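Local coordinates for probable oxidoreductase (Pseudomonas aeruginosa, PDB 4B7C), which is probably an NADP-dependent oxidoreductase of the medium-chain dehydrogenase/reductase superfamily, with substrate not established, at residues B[45-51]-B[331-336]; B[72-76]-B[100-104]. All coordinates share one frame; numbering follows the deposited sequence.

Interaction 1. Residues B[45-51]-B[331-336]; sequences NEYLSLD and KLVLKV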
loop_
_atom_site.group_PDB
_atom_site.type_symbol
_atom_site.label_atom_id
_atom_site.label_comp_id
_atom_site.label_asym_id
_atom_site.label_seq_id
_atom_site.Cartn_x
_atom_site.Cartn_y
_atom_site.Cartn_z
ATOM N N ASN B 45 -14.750 -36.592 -6.571
ATOM C CA ASN B 45 -13.518 -35.815 -6.500
ATOM C C ASN B 45 -12.340 -36.633 -7.029
ATOM O O ASN B 45 -12.151 -37.781 -6.639
ATOM C CB ASN B 45 -13.249 -35.337 -5.069
ATOM C CG ASN B 45 -14.323 -34.391 -4.547
ATOM O OD1 ASN B 45 -15.192 -33.924 -5.298
ATOM N ND2 ASN B 45 -14.251 -34.078 -3.248
ATOM N N GLU B 46 -11.552 -36.032 -7.912
ATOM C CA GLU B 46 -10.435 -36.738 -8.544
ATOM C C GLU B 46 -9.072 -36.214 -8.108
ATOM O O GLU B 46 -8.171 -36.996 -7.791
ATOM C CB GLU B 46 -10.550 -36.667 -10.071
ATOM C CG GLU B 46 -11.711 -37.497 -10.638
ATOM C CD GLU B 46 -11.433 -38.258 -11.933
ATOM O OE1 GLU B 46 -10.360 -38.037 -12.579
ATOM O OE2 GLU B 46 -12.320 -39.108 -12.276
ATOM N N TYR B 47 -8.931 -34.894 -8.122
ATOM C CA TYR B 47 -7.715 -34.234 -7.687
ATOM C C TYR B 47 -8.055 -33.031 -6.806
ATOM O O TYR B 47 -8.964 -32.264 -7.110
ATOM C CB TYR B 47 -6.899 -33.756 -8.867
ATOM C CG TYR B 47 -6.387 -34.864 -9.745
ATOM C CD1 TYR B 47 -5.159 -35.466 -9.487
ATOM C CD2 TYR B 47 -7.126 -35.302 -10.833
ATOM C CE1 TYR B 47 -4.673 -36.479 -10.291
ATOM C CE2 TYR B 47 -6.654 -36.307 -11.651
ATOM C CZ TYR B 47 -5.433 -36.898 -11.377
ATOM O OH TYR B 47 -4.952 -37.893 -12.171
ATOM N N LEU B 48 -7.284 -32.870 -5.735
ATOM C CA LEU B 48 -7.442 -31.747 -4.805
ATOM C C LEU B 48 -6.213 -30.876 -4.769
ATOM O O LEU B 48 -5.083 -31.356 -4.873
ATOM C CB LEU B 48 -7.734 -32.235 -3.400
ATOM C CG LEU B 48 -8.977 -33.103 -3.249
ATOM C CD1 LEU B 48 -9.078 -33.562 -1.806
ATOM C CD2 LEU B 48 -10.264 -32.411 -3.713
ATOM N N SER B 49 -6.455 -29.572 -4.695
ATOM C CA SER B 49 -5.389 -28.593 -4.624
ATOM C C SER B 49 -4.949 -28.423 -3.170
ATOM O O SER B 49 -5.747 -28.099 -2.300
ATOM C CB SER B 49 -5.831 -27.248 -5.173
ATOM O OG SER B 49 -4.811 -26.282 -4.966
ATOM N N LEU B 50 -3.673 -28.675 -2.918
ATOM C CA LEU B 50 -3.094 -28.370 -1.620
ATOM C C LEU B 50 -2.367 -27.030 -1.741
ATOM O O LEU B 50 -1.418 -26.904 -2.528
ATOM C CB LEU B 50 -2.176 -29.499 -1.146
ATOM C CG LEU B 50 -2.846 -30.686 -0.435
ATOM C CD1 LEU B 50 -4.077 -31.206 -1.158
ATOM C CD2 LEU B 50 -1.838 -31.813 -0.272
ATOM N N ASP B 51 -2.837 -26.059 -0.947
ATOM C CA ASP B 51 -2.420 -24.646 -1.021
ATOM C C ASP B 51 -2.057 -24.073 0.344
ATOM O O ASP B 51 -2.762 -24.320 1.323
ATOM C CB ASP B 51 -3.556 -23.714 -1.510
ATOM C CG ASP B 51 -4.164 -24.143 -2.855
ATOM O OD1 ASP B 51 -3.385 -24.322 -3.815
ATOM O OD2 ASP B 51 -5.418 -24.275 -2.968
ATOM N N LYS B 331 3.464 -27.285 -8.090
ATOM C CA LYS B 331 2.134 -27.169 -7.498
ATOM C C LYS B 331 1.681 -28.491 -6.896
ATOM O O LYS B 331 1.627 -29.512 -7.575
ATOM C CB LYS B 331 1.132 -26.683 -8.547
ATOM C CG LYS B 331 -0.327 -26.969 -8.204
ATOM C CD LYS B 331 -0.835 -26.017 -7.164
ATOM C CE LYS B 331 -2.179 -26.425 -6.631
ATOM N NZ LYS B 331 -2.143 -26.444 -5.151
ATOM N N LEU B 332 1.379 -28.466 -5.603
ATOM C CA LEU B 332 1.052 -29.688 -4.881
ATOM C C LEU B 332 -0.393 -30.092 -5.132
ATOM O O LEU B 332 -1.338 -29.354 -4.819
ATOM C CB LEU B 332 1.314 -29.538 -3.376
ATOM C CG LEU B 332 1.270 -30.824 -2.554
ATOM C CD1 LEU B 332 2.172 -31.914 -3.108
ATOM C CD2 LEU B 332 1.705 -30.472 -1.135
ATOM N N VAL B 333 -0.545 -31.310 -5.640
ATOM C CA VAL B 333 -1.860 -31.868 -5.965
ATOM C C VAL B 333 -2.046 -33.239 -5.341
ATOM O O VAL B 333 -1.150 -34.093 -5.415
ATOM C CB VAL B 333 -2.049 -31.998 -7.485
ATOM C CG1 VAL B 333 -3.334 -32.764 -7.794
ATOM C CG2 VAL B 333 -2.075 -30.611 -8.112
ATOM N N LEU B 334 -3.192 -33.433 -4.703
ATOM C CA LEU B 334 -3.525 -34.709 -4.071
ATOM C C LEU B 334 -4.512 -35.477 -4.940
ATOM O O LEU B 334 -5.640 -35.032 -5.143
ATOM C CB LEU B 334 -4.111 -34.499 -2.669
ATOM C CG LEU B 334 -4.361 -35.754 -1.821
ATOM C CD1 LEU B 334 -3.031 -36.397 -1.435
ATOM C CD2 LEU B 334 -5.166 -35.453 -0.565
ATOM N N LYS B 335 -4.072 -36.618 -5.466
ATOM C CA LYS B 335 -4.955 -37.495 -6.231
ATOM C C LYS B 335 -5.799 -38.281 -5.256
ATOM O O LYS B 335 -5.270 -38.974 -4.393
ATOM C CB LYS B 335 -4.180 -38.455 -7.136
ATOM C CG LYS B 335 -5.077 -39.250 -8.080
ATOM C CD LYS B 335 -4.301 -40.305 -8.853
ATOM C CE LYS B 335 -5.069 -40.792 -10.074
ATOM N NZ LYS B 335 -6.362 -41.442 -9.720
ATOM N N VAL B 336 -7.113 -38.147 -5.385
ATOM C CA VAL B 336 -8.027 -38.840 -4.512
ATOM C C VAL B 336 -8.110 -40.244 -5.070
ATOM O O VAL B 336 -8.519 -41.141 -4.371
ATOM C CB VAL B 336 -9.444 -38.206 -4.471
ATOM C CG1 VAL B 336 -10.383 -38.993 -3.572
ATOM C CG2 VAL B 336 -9.402 -36.747 -4.050
HETATM O O HOH W 1 0.948 -26.134 -3.960
#

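Interaction 2. Residues B[72-76]-B[100-104]; sequences EVMRA and LGVQD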
loop_
_atom_site.group_PDB
_atom_site.type_symbol
_atom_site.label_atom_id
_atom_site.label_comp_id
_atom_site.label_asym_id
_atom_site.label_seq_id
_atom_site.Cartn_x
_atom_site.Cartn_y
_atom_site.Cartn_z
ATOM N N GLU B 72 -16.519 -29.392 10.384
ATOM C CA GLU B 72 -16.818 -29.266 8.953
ATOM C C GLU B 72 -15.736 -29.940 8.122
ATOM O O GLU B 72 -14.567 -29.973 8.507
ATOM C CB GLU B 72 -16.892 -27.802 8.508
ATOM C CG GLU B 72 -18.206 -27.092 8.789
ATOM C CD GLU B 72 -18.228 -25.653 8.277
ATOM O OE1 GLU B 72 -17.220 -25.169 7.691
ATOM O OE2 GLU B 72 -19.276 -25.003 8.468
ATOM N N VAL B 73 -16.131 -30.441 6.955
ATOM C CA VAL B 73 -15.168 -30.966 5.996
ATOM C C VAL B 73 -14.179 -29.875 5.625
ATOM O O VAL B 73 -14.565 -28.754 5.322
ATOM C CB VAL B 73 -15.860 -31.484 4.725
ATOM C CG1 VAL B 73 -14.823 -32.000 3.729
ATOM C CG2 VAL B 73 -16.850 -32.573 5.095
ATOM N N MET B 74 -12.900 -30.208 5.658
ATOM C CA MET B 74 -11.863 -29.242 5.354
ATOM C C MET B 74 -12.023 -28.681 3.929
ATOM O O MET B 74 -12.304 -29.419 2.980
ATOM C CB MET B 74 -10.475 -29.859 5.515
ATOM C CG MET B 74 -9.325 -28.912 5.197
ATOM S SD MET B 74 -9.349 -27.367 6.098
ATOM C CE MET B 74 -7.990 -26.561 5.261
ATOM N N ARG B 75 -11.841 -27.369 3.802
ATOM C CA ARG B 75 -11.978 -26.688 2.514
ATOM C C ARG B 75 -10.830 -27.047 1.577
ATOM O O ARG B 75 -9.678 -27.081 1.977
ATOM C CB ARG B 75 -12.039 -25.162 2.700
ATOM C CG ARG B 75 -12.161 -24.366 1.402
ATOM C CD ARG B 75 -12.360 -22.862 1.591
ATOM N NE ARG B 75 -13.458 -22.596 2.516
ATOM C CZ ARG B 75 -13.405 -21.843 3.612
ATOM N NH1 ARG B 75 -12.287 -21.206 3.971
ATOM N NH2 ARG B 75 -14.502 -21.718 4.349
ATOM N N ALA B 76 -11.154 -27.309 0.316
ATOM C CA ALA B 76 -10.142 -27.563 -0.721
ATOM C C ALA B 76 -10.723 -27.330 -2.106
ATOM O O ALA B 76 -11.825 -27.787 -2.401
ATOM C CB ALA B 76 -9.627 -28.989 -0.629
ATOM N N LEU B 100 -14.345 -28.415 -3.734
ATOM C CA LEU B 100 -14.865 -29.791 -3.612
ATOM C C LEU B 100 -14.691 -30.393 -2.217
ATOM O O LEU B 100 -15.342 -31.378 -1.868
ATOM C CB LEU B 100 -14.188 -30.706 -4.642
ATOM C CG LEU B 100 -14.432 -30.334 -6.117
ATOM C CD1 LEU B 100 -13.759 -31.327 -7.066
ATOM C CD2 LEU B 100 -15.923 -30.207 -6.421
ATOM N N GLY B 101 -13.762 -29.834 -1.448
ATOM C CA GLY B 101 -13.530 -30.295 -0.077
ATOM C C GLY B 101 -12.588 -31.491 -0.003
ATOM O O GLY B 101 -12.395 -32.210 -0.994
ATOM N N VAL B 102 -12.000 -31.705 1.178
ATOM C CA VAL B 102 -11.068 -32.811 1.379
ATOM C C VAL B 102 -11.876 -34.064 1.665
ATOM O O VAL B 102 -12.037 -34.483 2.818
ATOM C CB VAL B 102 -10.042 -32.552 2.500
ATOM C CG1 VAL B 102 -9.096 -33.739 2.616
ATOM C CG2 VAL B 102 -9.231 -31.286 2.220
ATOM N N GLN B 103 -12.374 -34.667 0.590
ATOM C CA GLN B 103 -13.287 -35.797 0.675
ATOM C C GLN B 103 -13.373 -36.544 -0.667
ATOM O O GLN B 103 -12.868 -36.069 -1.683
ATOM C CB GLN B 103 -14.683 -35.332 1.091
ATOM C CG GLN B 103 -15.275 -34.279 0.179
ATOM C CD GLN B 103 -16.578 -33.715 0.676
ATOM O OE1 GLN B 103 -17.273 -34.318 1.508
ATOM N NE2 GLN B 103 -16.930 -32.537 0.155
ATOM N N ASP B 104 -13.991 -37.720 -0.637
ATOM C CA ASP B 104 -14.155 -38.557 -1.845
ATOM C C ASP B 104 -15.174 -37.951 -2.810
ATOM O O ASP B 104 -14.983 -37.978 -4.027
ATOM C CB ASP B 104 -14.633 -39.969 -1.493
ATOM C CG ASP B 104 -13.540 -40.839 -0.892
ATOM O OD1 ASP B 104 -12.403 -40.854 -1.414
ATOM O OD2 ASP B 104 -13.833 -41.504 0.133
#

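Interaction 1. Residues B[45-51]-B[331-336]
Tyr47 lies against Val333 and Lys335 on one face of an antiparallel pairing between strand 41-49 and the C-terminal strand 331-335. Its CB sits 3.9 Å from Val333 CG1, and CG and CD1 meet the same methyl. CE1 then reaches Lys335 CG at 3.6 Å, CZ lies near Lys335 CG and CE, and at the tip OH is 3.6 Å from Lys335 CE; the lysine chain, bent at its end, crosses the ring obliquely. CG of Tyr47 stands beside the backbone N (chi1 -64°), which turns the ring over the neighbouring strand; Pro124 also touches it. Leu48 and Leu334 exchange two backbone hydrogen bonds, and Val336 N adds one to Glu46 O from above its carbonyl plane.

This pairing brings the end of the chain back into the GroES-like domain, whose sheet carries strand 41-49 between other strands; on strand 77-85, Val79 faces both Glu46 and Tyr47, a classic beta bulge. Leu48 and Leu334 share the other face; Leu50 CD1 packs on Leu334 CB at 3.6 Å, and Leu48 CG meets Val336 CG2. Helix 316-321 adds Thr319 to Leu50 and Phe316 to Leu334.

At the far end Lys331 bends at chi2 and chi4 to bring NZ back to residues 49-51. The ammonium forms a salt bridge with Asp51 OD1 (2.8 Å), which it meets from above the carboxylate plane, and donates to Ser49 OG (2.7 Å) and to Leu332 O. That carbonyl is gripped twice, by Lys331 NZ and Leu50 N, from opposite faces of its plane. The buried lysine is thus surrounded by oxygens, a setting consistent with a stabilised positive charge. A water beside it accepts from Leu332 N and donates to Leu50 O at 2.9 Å.

Interaction 2. Residues B[72-76]-B[100-104]
Val102 fits one of its methyls, CG2, between Met74 and Ala76, where two irregular loops of the GroES-like domain run side by side: residues 72-76 lead into strand 77-85, while the loop of residues 100-104 leads into strand 105-108. Val102 is the centre of an inverse gamma turn, closed by a weak bond from Gln103 N to Gly101 O.

The buried side is close-packed. Val102 CG2 is 3.7 Å from Ala76 CB and 3.8 Å from Met74 CB, placed there because it stands beside the backbone N while CG1 points anti to it (chi1 -179°). Met74 bends at chi2 and its end leads away from the contact; the side chain also touches Met54 and Met58 of helix 53-58, and Phe316 touches both Met74 and Val102. Two backbone bonds fasten the loops: Val102 N to Met74 O at 2.9 Å, and Gly101 N to Ala76 O at 3.0 Å, the latter on a lone pair of the carbonyl. Gly101, at positive phi, also brings its CA to 3.4 Å from Met74 O.

The other side faces solvent in part. Val73, partly exposed, sets CG1 near Val102 N and O and against the amide of Gln103, meeting CD at 3.9 Å with the two side chains at about a right angle. The Gln103 amide is held at both ends: OE1 accepts from Gln10 and Asn8, while NE2 donates to Leu100 O at 2.8 Å, almost straight at 174° and with the oxygen in the plane of the amide.

The centres of interactions 1 and 2 lie about 11 Å apart, and Asn45 joins them. From strand 41-49 its ND2 lies 2.9 Å from Gln103 O and its backbone N 2.9 Å from Asp104 O, both probable hydrogen bonds, while Leu48 CD2 packs 3.5 Å from Gly101 O. At the chain end Val336 touches Asp104. Phe316 of helix 316-321 is shared, touching Leu334 of interaction 1 and Met74 and Val102 of interaction 2. The C-terminal strand thus pairs beside loops that precede it by more than 220 residues in the chain. The NADP expected for this family would probably bind the separate Rossmann fold.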